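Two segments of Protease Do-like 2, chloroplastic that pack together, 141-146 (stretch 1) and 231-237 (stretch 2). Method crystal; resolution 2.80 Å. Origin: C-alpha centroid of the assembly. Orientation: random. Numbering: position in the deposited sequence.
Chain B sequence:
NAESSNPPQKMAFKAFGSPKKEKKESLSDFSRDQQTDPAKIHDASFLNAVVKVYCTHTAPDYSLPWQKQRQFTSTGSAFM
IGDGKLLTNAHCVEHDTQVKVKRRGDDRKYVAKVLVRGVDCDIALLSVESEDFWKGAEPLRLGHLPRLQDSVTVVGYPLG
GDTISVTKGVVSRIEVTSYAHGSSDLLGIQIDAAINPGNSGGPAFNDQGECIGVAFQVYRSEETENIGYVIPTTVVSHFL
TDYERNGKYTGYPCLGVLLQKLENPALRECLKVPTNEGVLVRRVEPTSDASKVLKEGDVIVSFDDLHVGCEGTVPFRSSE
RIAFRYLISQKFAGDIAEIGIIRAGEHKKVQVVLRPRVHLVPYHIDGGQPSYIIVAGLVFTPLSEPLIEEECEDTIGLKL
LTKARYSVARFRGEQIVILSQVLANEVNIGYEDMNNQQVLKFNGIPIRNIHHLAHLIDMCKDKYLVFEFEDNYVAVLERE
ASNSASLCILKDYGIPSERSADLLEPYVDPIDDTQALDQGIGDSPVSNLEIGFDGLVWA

Stretch 1, residues 141-146: RLGHLP
Stretch 2 231-237: IPTTVVS

Residues 141-146 form an extended segment without regular helix or strand, and they lie against the start of a helix in residues 231-237 of the same chain. The two stretches are distant in sequence, touching residues being at least 87 positions apart, and the contact is small, burying 268 Å² summed over both sides. In the second stretch, I231 and P232 end a strand (phi/psi -70/115 and -71/162), P232 takes the N-cap position, and T233 to S237 adopt helical angles, from -49/-43 at T233 to -56/-51 at S237. The first turn is closed by V236 N to P232 O (3.1 Å) and S237 N to T233 O (2.6 Å), with a weak bond from V235 N to P232 O (3.2 Å). The side chain of S237, chi1 -52° (m), turns back along the helix, and its OG donates to T233 O at 2.9 Å.

R141 (phi/psi -104/148) leads into the contact without touching the helix; its side chain is modelled only to CB, and R141 CB remains 9.3 Å from T233 OG1. The register is set at the next residue, where the CA atoms of L142 and T233 are 6.6 Å apart. L142 (-87/122) directs its CA-to-CB bond toward the helix. Its CB packs on T233 CG2 at 4.0 Å, while chi1 -56° (m) and an off-well chi2 of -149° carry CD1 to 4.0 Å from V236 CG1. V236, with chi1 175° (t), also points toward stretch 1, so the leucine spans apolar groups of two residues one helical turn apart.

G143 (-79/169) supplies the one hydrogen bond across the interface. T233 OG1 donates to G143 O at 3.0 Å, using a chi1 of -67° (m). The CA-to-CB bond of T233 points toward stretch 1, and the two branches at CB then serve different neighbours: the hydroxyl reaches the glycine carbonyl, whereas the methyl lies against L142. This polar link pins the extended backbone to the first residue of the helix, and T233 has the largest covered area of any residue in the contact, 63 Å².

At H144 (-82/176) the CA-to-CB bond points away from the helix. The imidazole is not modelled, and H144 CB lies 6.5 Å from T233 CG2. L145 (-72/127) restores the packing. Its CA-to-CB bond runs sideways, but chi1 -174° (t) and chi2 93°, outside the standard wells, bring the end of the side chain closer to the helix start. There CD1 meets P232 CB at 3.8 Å and, more loosely, T234 CG2 at 4.4 Å; T234 has chi1 69° (p). The segment thus runs roughly counter to the start of the helix, with L142 on V236 and T233, L145 on P232 and T234, and the hydrogen bond from T233 OG1 to G143 O formed at a residue between the two leucines in sequence. P146 (-66/169, C-gamma endo) ends the segment; the closest approach of its ring, P146 CD to P232 CB, is 5.9 Å.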

ATOM      1  N   ARG B 141      25.763  22.372 -35.160  1.00 57.32           N
ATOM      2  CA  ARG B 141      27.174  22.025 -35.032  1.00 59.74           C
ATOM      3  C   ARG B 141      27.487  21.587 -33.601  1.00 68.55           C
ATOM      4  O   ARG B 141      26.858  22.054 -32.648  1.00 76.61           O
ATOM      5  CB  ARG B 141      28.060  23.193 -35.454  1.00 50.89           C
ATOM      6  N   LEU B 142      28.447  20.678 -33.450  1.00 61.18           N
ATOM      7  CA  LEU B 142      28.766  20.118 -32.139  1.00 54.17           C
ATOM      8  C   LEU B 142      29.773  20.944 -31.360  1.00 63.75           C
ATOM      9  O   LEU B 142      30.892  21.163 -31.820  1.00 72.16           O
ATOM     10  CB  LEU B 142      29.314  18.707 -32.277  1.00 48.01           C
ATOM     11  CG  LEU B 142      28.428  17.715 -33.011  1.00 58.07           C
ATOM     12  CD1 LEU B 142      28.667  16.337 -32.430  1.00 67.99           C
ATOM     13  CD2 LEU B 142      26.968  18.110 -32.887  1.00 54.44           C
ATOM     14  N   GLY B 143      29.376  21.375 -30.164  1.00 61.79           N
ATOM     15  CA  GLY B 143      30.254  22.126 -29.286  1.00 52.47           C
ATOM     16  C   GLY B 143      31.245  21.254 -28.538  1.00 47.72           C
ATOM     17  O   GLY B 143      31.154  20.032 -28.555  1.00 49.75           O
ATOM     18  N   HIS B 144      32.216  21.884 -27.886  1.00 56.11           N
ATOM     19  CA  HIS B 144      33.148  21.145 -27.048  1.00 57.80           C
ATOM     20  C   HIS B 144      32.498  20.890 -25.683  1.00 54.91           C
ATOM     21  O   HIS B 144      31.401  21.372 -25.412  1.00 60.06           O
ATOM     22  CB  HIS B 144      34.478  21.912 -26.906  1.00 49.21           C
ATOM     23  N   LEU B 145      33.183  20.152 -24.820  1.00 45.80           N
ATOM     24  CA  LEU B 145      32.631  19.781 -23.525  1.00 37.92           C
ATOM     25  C   LEU B 145      32.577  20.974 -22.555  1.00 53.32           C
ATOM     26  O   LEU B 145      33.585  21.644 -22.321  1.00 63.33           O
ATOM     27  CB  LEU B 145      33.444  18.628 -22.933  1.00 28.37           C
ATOM     28  CG  LEU B 145      32.977  17.978 -21.635  1.00 41.92           C
ATOM     29  CD1 LEU B 145      32.110  16.771 -21.927  1.00 41.99           C
ATOM     30  CD2 LEU B 145      34.183  17.582 -20.808  1.00 47.39           C
ATOM     31  N   PRO B 146      31.393  21.229 -21.976  1.00 54.31           N
ATOM     32  CA  PRO B 146      31.095  22.356 -21.082  1.00 50.88           C
ATOM     33  C   PRO B 146      31.843  22.300 -19.756  1.00 50.18           C
ATOM     34  O   PRO B 146      32.462  21.288 -19.433  1.00 43.53           O
ATOM     35  CB  PRO B 146      29.593  22.209 -20.825  1.00 48.78           C
ATOM     36  CG  PRO B 146      29.318  20.778 -21.044  1.00 50.40           C
ATOM     37  CD  PRO B 146      30.217  20.362 -22.159  1.00 54.33           C
ATOM     38  N   ILE B 231      23.972  12.866 -22.880  1.00 38.98           N
ATOM     39  CA  ILE B 231      25.106  12.233 -23.526  1.00 38.70           C
ATOM     40  C   ILE B 231      25.978  13.315 -24.168  1.00 48.94           C
ATOM     41  O   ILE B 231      25.529  14.007 -25.084  1.00 52.67           O
ATOM     42  CB  ILE B 231      24.617  11.270 -24.597  1.00 42.46           C
ATOM     43  CG1 ILE B 231      23.677  10.243 -23.962  1.00 37.47           C
ATOM     44  CG2 ILE B 231      25.801  10.597 -25.282  1.00 52.81           C
ATOM     45  CD1 ILE B 231      22.580   9.742 -24.862  1.00 28.92           C
ATOM     46  N   PRO B 232      27.223  13.479 -23.679  1.00 48.45           N
ATOM     47  CA  PRO B 232      28.076  14.569 -24.181  1.00 52.45           C
ATOM     48  C   PRO B 232      28.588  14.375 -25.610  1.00 58.68           C
ATOM     49  O   PRO B 232      28.585  13.259 -26.156  1.00 61.55           O
ATOM     50  CB  PRO B 232      29.256  14.586 -23.198  1.00 25.77           C
ATOM     51  CG  PRO B 232      29.251  13.242 -22.559  1.00 44.10           C
ATOM     52  CD  PRO B 232      27.817  12.806 -22.511  1.00 34.71           C
ATOM     53  N   THR B 233      29.024  15.487 -26.197  1.00 53.66           N
ATOM     54  CA  THR B 233      29.610  15.514 -27.529  1.00 55.73           C
ATOM     55  C   THR B 233      30.703  14.469 -27.731  1.00 52.91           C
ATOM     56  O   THR B 233      30.760  13.819 -28.775  1.00 50.27           O
ATOM     57  CB  THR B 233      30.217  16.894 -27.813  1.00 55.59           C
ATOM     58  OG1 THR B 233      29.169  17.853 -27.882  1.00 58.93           O
ATOM     59  CG2 THR B 233      30.982  16.898 -29.133  1.00 59.53           C
ATOM     60  N   THR B 234      31.577  14.317 -26.742  1.00 46.22           N
ATOM     61  CA  THR B 234      32.703  13.397 -26.876  1.00 50.25           C
ATOM     62  C   THR B 234      32.264  11.945 -27.087  1.00 46.50           C
ATOM     63  O   THR B 234      32.862  11.223 -27.882  1.00 44.10           O
ATOM     64  CB  THR B 234      33.683  13.512 -25.693  1.00 56.12           C
ATOM     65  OG1 THR B 234      33.070  13.007 -24.506  1.00 65.33           O
ATOM     66  CG2 THR B 234      34.045  14.965 -25.462  1.00 68.66           C
ATOM     67  N   VAL B 235      31.216  11.522 -26.387  1.00 43.51           N
ATOM     68  CA  VAL B 235      30.709  10.171 -26.556  1.00 40.12           C
ATOM     69  C   VAL B 235      30.054  10.085 -27.909  1.00 48.33           C
ATOM     70  O   VAL B 235      30.079   9.046 -28.562  1.00 57.33           O
ATOM     71  CB  VAL B 235      29.670   9.814 -25.499  1.00 42.38           C
ATOM     72  CG1 VAL B 235      29.024   8.490 -25.839  1.00 33.64           C
ATOM     73  CG2 VAL B 235      30.312   9.760 -24.133  1.00 49.51           C
ATOM     74  N   VAL B 236      29.465  11.196 -28.328  1.00 53.00           N
ATOM     75  CA  VAL B 236      28.851  11.281 -29.645  1.00 55.76           C
ATOM     76  C   VAL B 236      29.876  11.213 -30.766  1.00 48.48           C
ATOM     77  O   VAL B 236      29.663  10.498 -31.749  1.00 48.54           O
ATOM     78  CB  VAL B 236      28.030  12.563 -29.817  1.00 50.44           C
ATOM     79  CG1 VAL B 236      27.517  12.654 -31.244  1.00 39.64           C
ATOM     80  CG2 VAL B 236      26.886  12.575 -28.831  1.00 53.39           C
ATOM     81  N   SER B 237      30.974  11.960 -30.620  1.00 45.30           N
ATOM     82  CA  SER B 237      32.050  11.955 -31.619  1.00 50.15           C
ATOM     83  C   SER B 237      32.523  10.536 -31.802  1.00 49.76           C
ATOM     84  O   SER B 237      32.612  10.040 -32.922  1.00 46.70           O
ATOM     85  CB  SER B 237      33.251  12.792 -31.177  1.00 50.02           C
ATOM     86  OG  SER B 237      32.876  14.100 -30.796  1.00 70.14           O
TER